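Local coordinates for DUF917 domain-containing protein (Chromobacterium violaceum, PDB 2O3I) that is of unknown function but has the paired N- and C-terminal domains of the S-Me-THD-like family, at residues 248-252 with 253-257. The protein carries 2 engineered substitutions. Residues are numbered along the deposited sequence; the frame is centred on the assembly and turned at random.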
ATOM      1  N   LEU A 248       5.052  42.856  -7.158  1.00 28.03           N
ATOM      2  CA  LEU A 248       4.354  42.873  -8.437  1.00 30.86           C
ATOM      3  C   LEU A 248       5.218  43.552  -9.502  1.00 31.44           C
ATOM      4  O   LEU A 248       5.264  43.109 -10.651  1.00 30.72           O
ATOM      5  CB  LEU A 248       3.016  43.605  -8.310  1.00 31.71           C
ATOM      6  CG  LEU A 248       1.980  42.944  -7.401  1.00 33.42           C
ATOM      7  CD1 LEU A 248       0.796  43.883  -7.248  1.00 36.31           C
ATOM      8  CD2 LEU A 248       1.534  41.604  -7.984  1.00 33.10           C
ATOM      9  N   ASP A 249       5.901  44.627  -9.121  1.00 31.27           N
ATOM     10  CA  ASP A 249       6.764  45.316 -10.065  1.00 32.61           C
ATOM     11  C   ASP A 249       7.853  44.355 -10.547  1.00 31.17           C
ATOM     12  O   ASP A 249       8.046  44.187 -11.751  1.00 30.55           O
ATOM     13  CB  ASP A 249       7.392  46.562  -9.419  1.00 35.24           C
ATOM     14  CG  ASP A 249       6.395  47.710  -9.254  1.00 38.08           C
ATOM     15  OD1 ASP A 249       5.214  47.537  -9.625  1.00 38.70           O
ATOM     16  OD2 ASP A 249       6.787  48.789  -8.752  1.00 39.14           O
ATOM     17  N   PHE A 250       8.537  43.708  -9.605  1.00 29.32           N
ATOM     18  CA  PHE A 250       9.615  42.764  -9.924  1.00 29.21           C
ATOM     19  C   PHE A 250       9.131  41.643 -10.833  1.00 28.19           C
ATOM     20  O   PHE A 250       9.770  41.317 -11.841  1.00 27.10           O
ATOM     21  CB  PHE A 250      10.195  42.144  -8.643  1.00 30.78           C
ATOM     22  CG  PHE A 250      11.374  41.228  -8.886  1.00 34.01           C
ATOM     23  CD1 PHE A 250      12.661  41.744  -9.014  1.00 34.48           C
ATOM     24  CD2 PHE A 250      11.192  39.854  -9.019  1.00 33.51           C
ATOM     25  CE1 PHE A 250      13.743  40.905  -9.273  1.00 35.69           C
ATOM     26  CE2 PHE A 250      12.267  39.015  -9.279  1.00 32.72           C
ATOM     27  CZ  PHE A 250      13.545  39.539  -9.407  1.00 33.53           C
ATOM     28  N   LEU A 251       8.007  41.045 -10.460  1.00 27.83           N
ATOM     29  CA  LEU A 251       7.433  39.953 -11.230  1.00 27.40           C
ATOM     30  C   LEU A 251       7.184  40.354 -12.672  1.00 28.04           C
ATOM     31  O   LEU A 251       7.495  39.607 -13.597  1.00 24.50           O
ATOM     32  CB  LEU A 251       6.115  39.498 -10.602  1.00 26.46           C
ATOM     33  CG  LEU A 251       6.170  38.788  -9.241  1.00 26.78           C
ATOM     34  CD1 LEU A 251       4.756  38.688  -8.672  1.00 26.36           C
ATOM     35  CD2 LEU A 251       6.785  37.406  -9.389  1.00 23.93           C
ATOM     36  N   ARG A 252       6.624  41.544 -12.854  1.00 30.65           N
ATOM     37  CA  ARG A 252       6.302  42.036 -14.182  1.00 33.49           C
ATOM     38  C   ARG A 252       7.531  42.403 -15.006  1.00 35.09           C
ATOM     39  O   ARG A 252       7.693  41.930 -16.133  1.00 34.02           O
ATOM     40  CB  ARG A 252       5.374  43.247 -14.070  1.00 35.32           C
ATOM     41  CG  ARG A 252       4.851  43.750 -15.399  1.00 39.77           C
ATOM     42  CD  ARG A 252       4.001  44.998 -15.223  1.00 45.06           C
ATOM     43  NE  ARG A 252       4.762  46.109 -14.650  1.00 50.00           N
ATOM     44  CZ  ARG A 252       4.785  46.432 -13.358  1.00 51.69           C
ATOM     45  NH1 ARG A 252       4.081  45.732 -12.474  1.00 50.89           N
ATOM     46  NH2 ARG A 252       5.522  47.460 -12.950  1.00 51.23           N
ATOM     47  N   ARG A 253       8.398  43.231 -14.429  1.00 36.89           N
ATOM     48  CA  ARG A 253       9.607  43.701 -15.104  1.00 38.97           C
ATOM     49  C   ARG A 253      10.755  42.693 -15.216  1.00 38.94           C
ATOM     50  O   ARG A 253      11.435  42.645 -16.237  1.00 38.52           O
ATOM     51  CB  ARG A 253      10.121  44.963 -14.403  1.00 40.47           C
ATOM     52  CG  ARG A 253       9.093  46.082 -14.319  1.00 42.47           C
ATOM     53  CD  ARG A 253       9.595  47.238 -13.463  1.00 44.21           C
ATOM     54  NE  ARG A 253       8.564  48.257 -13.271  1.00 46.12           N
ATOM     55  CZ  ARG A 253       8.637  49.243 -12.380  1.00 48.03           C
ATOM     56  NH1 ARG A 253       9.700  49.353 -11.590  1.00 48.99           N
ATOM     57  NH2 ARG A 253       7.641  50.112 -12.269  1.00 48.79           N
ATOM     58  N   GLU A 254      10.972  41.895 -14.176  1.00 38.38           N
ATOM     59  CA  GLU A 254      12.064  40.930 -14.187  1.00 39.47           C
ATOM     60  C   GLU A 254      11.730  39.498 -14.602  1.00 39.18           C
ATOM     61  O   GLU A 254      12.593  38.794 -15.119  1.00 38.59           O
ATOM     62  CB  GLU A 254      12.746  40.907 -12.819  1.00 41.25           C
ATOM     63  CG  GLU A 254      13.458  42.196 -12.470  1.00 46.55           C
ATOM     64  CD  GLU A 254      14.672  42.447 -13.343  1.00 49.90           C
ATOM     65  OE1 GLU A 254      15.277  43.531 -13.216  1.00 54.52           O
ATOM     66  OE2 GLU A 254      15.026  41.562 -14.151  1.00 51.48           O
ATOM     67  N   LEU A 255      10.499  39.053 -14.373  1.00 38.62           N
ATOM     68  CA  LEU A 255      10.123  37.692 -14.744  1.00 38.12           C
ATOM     69  C   LEU A 255       8.960  37.651 -15.735  1.00 37.82           C
ATOM     70  O   LEU A 255       8.490  36.580 -16.112  1.00 37.00           O
ATOM     71  CB  LEU A 255       9.782  36.878 -13.488  1.00 37.57           C
ATOM     72  CG  LEU A 255      10.925  36.748 -12.478  1.00 38.20           C
ATOM     73  CD1 LEU A 255      10.404  36.155 -11.178  1.00 37.59           C
ATOM     74  CD2 LEU A 255      12.041  35.900 -13.058  1.00 35.52           C
ATOM     75  N   ASP A 256       8.501  38.825 -16.161  1.00 37.92           N
ATOM     76  CA  ASP A 256       7.407  38.914 -17.117  1.00 37.67           C
ATOM     77  C   ASP A 256       6.176  38.141 -16.630  1.00 36.60           C
ATOM     78  O   ASP A 256       5.583  37.349 -17.367  1.00 36.63           O
ATOM     79  CB  ASP A 256       7.886  38.384 -18.478  1.00 40.98           C
ATOM     80  CG  ASP A 256       6.890  38.636 -19.595  1.00 43.52           C
ATOM     81  OD1 ASP A 256       6.389  39.776 -19.705  1.00 45.24           O
ATOM     82  OD2 ASP A 256       6.617  37.696 -20.373  1.00 45.38           O
ATOM     83  N   ILE A 257       5.809  38.372 -15.375  1.00 35.81           N
ATOM     84  CA  ILE A 257       4.649  37.729 -14.764  1.00 35.36           C
ATOM     85  C   ILE A 257       3.719  38.814 -14.244  1.00 35.83           C
ATOM     86  O   ILE A 257       4.113  39.648 -13.428  1.00 35.34           O
ATOM     87  CB  ILE A 257       5.060  36.808 -13.584  1.00 34.76           C
ATOM     88  CG1 ILE A 257       5.820  35.590 -14.114  1.00 34.18           C
ATOM     89  CG2 ILE A 257       3.828  36.352 -12.812  1.00 34.38           C
ATOM     90  CD1 ILE A 257       6.384  34.682 -13.029  1.00 32.21           C
TER
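Leu251 O is gripped by two backbone donors. Ile257 N gives the shorter bond, 2.7 Å, and Leu255 N the longer, 3.2 Å to the same Leu251 O. They arrive from opposite faces of the carbonyl plane, each well out of it and not on a lone pair. The Ile257 bond reaches back six residues and ties the chain leaving the helix to its last turns. Asp256, with positive phi, makes this reversal, and its CA lies 3.2 Å from Arg252 O in a CA-H...O contact. Before the turn, Arg253 N binds Asp249 O at 2.9 Å in a nearly straight bond.

Phe250 has its ring beside the next turn because CG is anti to the backbone N (chi1 -176°). Glu254 CB sits over the ring centre, 3.7 Å from the centroid of Phe250, in a CH-pi contact. The Glu254 chain bends at chi2, and its carboxylate pairs with Lys231 of helix 225-237. Leu255 CD1 approaches Phe250 CE2 at 3.9 Å.

Asp249 serves two arginines with its two oxygens. OD1 lies in the guanidinium plane of Arg252, at its edge, and takes a weak hydrogen bond from NH2. The bend of Arg252 at chi3 (62°) helps bring NH2 back there. Arg253 instead runs extended, and its guanidinium stacks on the Asp249 carboxylate with the planes 23° apart. Asp249 OD2 is 3.9 Å from Arg253 NH2, a long salt bridge of charges alone. Arg252 NH2 and Arg253 NE come within 3.2 Å, and the shared carboxylate probably offsets their like charges.

Leu251 and Ile257 both pack on Leu358 of strand 352-358. The whole is a helix C-terminus closed by Asp256 in the left-handed backbone conformation, with i to i+3 and i to i+4 ion pairs on its outer face.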